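ESX-1 secretion system protein EccA1 (Mycobacterium tuberculosis, PDB 4F3V) probably hydrolyses ATP to power export of virulence factors such as EsxA and EsxB through the ESX-1 type VII secretion system, and is represented here by its N-terminal TPR domain. Local coordinates at residues R150-I155 and A182-F187. Sequence-based numbering, arbitrary orientation.
With SO4 (sulfate ion), chain F.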
loop_
_atom_site.group_PDB
_atom_site.type_symbol
_atom_site.label_atom_id
_atom_site.label_comp_id
_atom_site.label_asym_id
_atom_site.label_seq_id
_atom_site.Cartn_x
_atom_site.Cartn_y
_atom_site.Cartn_z
ATOM N N ARG A 150 -9.799 8.106 8.027
ATOM C CA ARG A 150 -10.671 7.500 9.006
ATOM C C ARG A 150 -9.831 6.933 10.157
ATOM O O ARG A 150 -9.650 5.717 10.282
ATOM C CB ARG A 150 -11.535 6.446 8.324
ATOM C CG ARG A 150 -12.616 7.092 7.471
ATOM C CD ARG A 150 -13.446 6.057 6.725
ATOM N NE ARG A 150 -14.261 5.225 7.612
ATOM C CZ ARG A 150 -15.329 4.520 7.218
ATOM N NH1 ARG A 150 -15.733 4.529 5.949
ATOM N NH2 ARG A 150 -16.007 3.816 8.107
ATOM N N TRP A 151 -9.285 7.845 10.963
ATOM C CA TRP A 151 -8.235 7.473 11.906
ATOM C C TRP A 151 -8.688 6.552 12.995
ATOM O O TRP A 151 -7.931 5.688 13.390
ATOM C CB TRP A 151 -7.574 8.712 12.494
ATOM C CG TRP A 151 -7.068 9.616 11.396
ATOM C CD1 TRP A 151 -7.503 10.888 11.085
ATOM C CD2 TRP A 151 -6.055 9.298 10.378
ATOM N NE1 TRP A 151 -6.825 11.383 9.991
ATOM C CE2 TRP A 151 -5.940 10.479 9.526
ATOM C CE3 TRP A 151 -5.223 8.220 10.143
ATOM C CZ2 TRP A 151 -5.051 10.535 8.456
ATOM C CZ3 TRP A 151 -4.351 8.274 9.062
ATOM C CH2 TRP A 151 -4.247 9.423 8.243
ATOM N N THR A 152 -9.906 6.712 13.489
ATOM C CA THR A 152 -10.407 5.798 14.509
ATOM C C THR A 152 -10.610 4.369 13.933
ATOM O O THR A 152 -10.377 3.397 14.627
ATOM C CB THR A 152 -11.707 6.324 15.132
ATOM O OG1 THR A 152 -12.613 6.682 14.076
ATOM C CG2 THR A 152 -11.425 7.580 15.968
ATOM N N ASP A 153 -10.973 4.254 12.651
ATOM C CA ASP A 153 -11.124 2.923 12.016
ATOM C C ASP A 153 -9.728 2.291 11.802
ATOM O O ASP A 153 -9.553 1.071 11.972
ATOM C CB ASP A 153 -11.882 3.034 10.697
ATOM C CG ASP A 153 -13.336 3.456 10.884
ATOM O OD1 ASP A 153 -13.988 2.905 11.788
ATOM O OD2 ASP A 153 -13.837 4.313 10.109
ATOM N N VAL A 154 -8.730 3.118 11.476
ATOM C CA VAL A 154 -7.356 2.648 11.405
ATOM C C VAL A 154 -6.966 2.004 12.731
ATOM O O VAL A 154 -6.528 0.863 12.765
ATOM C CB VAL A 154 -6.366 3.776 11.047
ATOM C CG1 VAL A 154 -4.925 3.317 11.301
ATOM C CG2 VAL A 154 -6.556 4.215 9.585
ATOM N N ILE A 155 -7.163 2.723 13.822
ATOM C CA ILE A 155 -6.791 2.215 15.141
ATOM C C ILE A 155 -7.530 0.890 15.444
ATOM O O ILE A 155 -6.914 -0.079 15.877
ATOM C CB ILE A 155 -7.022 3.270 16.239
ATOM C CG1 ILE A 155 -6.009 4.429 16.055
ATOM C CG2 ILE A 155 -6.973 2.629 17.635
ATOM C CD1 ILE A 155 -6.252 5.667 16.893
ATOM N N ALA A 182 -1.525 10.847 15.934
ATOM C CA ALA A 182 -1.102 12.213 15.599
ATOM C C ALA A 182 -2.215 13.020 14.929
ATOM O O ALA A 182 -2.456 14.173 15.301
ATOM C CB ALA A 182 0.135 12.167 14.726
ATOM N N ASN A 183 -2.918 12.398 13.990
ATOM C CA ASN A 183 -3.994 13.063 13.284
ATOM C C ASN A 183 -5.221 13.345 14.164
ATOM O O ASN A 183 -6.082 14.136 13.789
ATOM C CB ASN A 183 -4.373 12.258 12.037
ATOM C CG ASN A 183 -3.448 12.525 10.859
ATOM O OD1 ASN A 183 -3.558 13.556 10.216
ATOM N ND2 ASN A 183 -2.552 11.599 10.568
ATOM N N LEU A 184 -5.304 12.655 15.301
ATOM C CA LEU A 184 -6.327 12.886 16.305
ATOM C C LEU A 184 -5.814 13.789 17.458
ATOM O O LEU A 184 -6.471 13.915 18.499
ATOM C CB LEU A 184 -6.825 11.547 16.863
ATOM C CG LEU A 184 -7.585 10.632 15.885
ATOM C CD1 LEU A 184 -7.671 9.196 16.403
ATOM C CD2 LEU A 184 -8.971 11.204 15.569
ATOM N N ALA A 185 -4.659 14.416 17.258
ATOM C CA ALA A 185 -4.066 15.324 18.238
ATOM C C ALA A 185 -3.655 14.641 19.550
ATOM O O ALA A 185 -3.515 15.301 20.586
ATOM C CB ALA A 185 -5.005 16.507 18.513
ATOM N N LEU A 186 -3.432 13.327 19.478
ATOM C CA LEU A 186 -2.949 12.529 20.599
ATOM C C LEU A 186 -1.436 12.437 20.449
ATOM O O LEU A 186 -0.875 11.384 20.157
ATOM C CB LEU A 186 -3.597 11.146 20.584
ATOM C CG LEU A 186 -5.130 11.123 20.637
ATOM C CD1 LEU A 186 -5.657 9.701 20.609
ATOM C CD2 LEU A 186 -5.674 11.863 21.847
ATOM N N PHE A 187 -0.795 13.577 20.644
ATOM C CA PHE A 187 0.566 13.767 20.207
ATOM C C PHE A 187 1.594 12.986 21.034
ATOM O O PHE A 187 2.582 12.488 20.482
ATOM C CB PHE A 187 0.900 15.273 20.208
ATOM C CG PHE A 187 0.103 16.077 19.203
ATOM C CD1 PHE A 187 0.122 15.728 17.861
ATOM C CD2 PHE A 187 -0.675 17.164 19.593
ATOM C CE1 PHE A 187 -0.599 16.453 16.919
ATOM C CE2 PHE A 187 -1.407 17.882 18.655
ATOM C CZ PHE A 187 -1.352 17.520 17.313
HETATM S S SO4 F . -18.606 2.528 6.158
HETATM O O1 SO4 F . -19.189 2.990 7.445
HETATM O O2 SO4 F . -18.316 3.712 5.325
HETATM O O3 SO4 F . -17.391 1.699 6.440
HETATM O O4 SO4 F . -19.584 1.696 5.427
#
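Helix 151-158 begins just after Arg150, its N-cap residue, and its first turn faces the C-terminal end of helix 167-183, with the CA atoms of Trp151 and Asn183 7.2 Å apart. That second helix finishes in a Schellman motif: Ala185, at positive phi, is the C-prime residue, its N bonded to Ala182 O, and Leu186 sits at the N-cap position of helix 187-198. Asn183 lies over one face of the Trp151 indole. Its CB makes a CH-pi contact 3.4 Å from the centroid of the five-membered ring. With CG anti to the carbonyl carbon (chi1 -82°), chi2 of -76° turns the amide to within 5° of the indole plane, ND2 lying 3.4 Å from Trp151 CZ2. ND2 also donates to Val179 O one turn back, a bond that helps fix the amide's rotation. Leu184 packs against the Trp151 stem, its CG 3.9 Å from Trp151 CB. Leu184 CD1 meets Ile155 CD1 tip to tip at 3.8 Å, while Thr152 CG2 comes to 4.1 Å from Leu184 CD1. Arg150 grips Asp153 OD2 side-on through NE (2.7 Å) and NH2; NH1 and NH2 both donate to a sulfate, probably from the crystallisation liquor, NH1 to O2 at 2.8 Å. That salt bridge takes no part in the contact, and Arg150 instead meets Trp269 in a cation-pi contact. Trp151 also rests on Val179 and Ala180. No hydrogen bond joins the two segments, so between them this TPR-like helical array relies on amide-on-indole stacking and aliphatic contact.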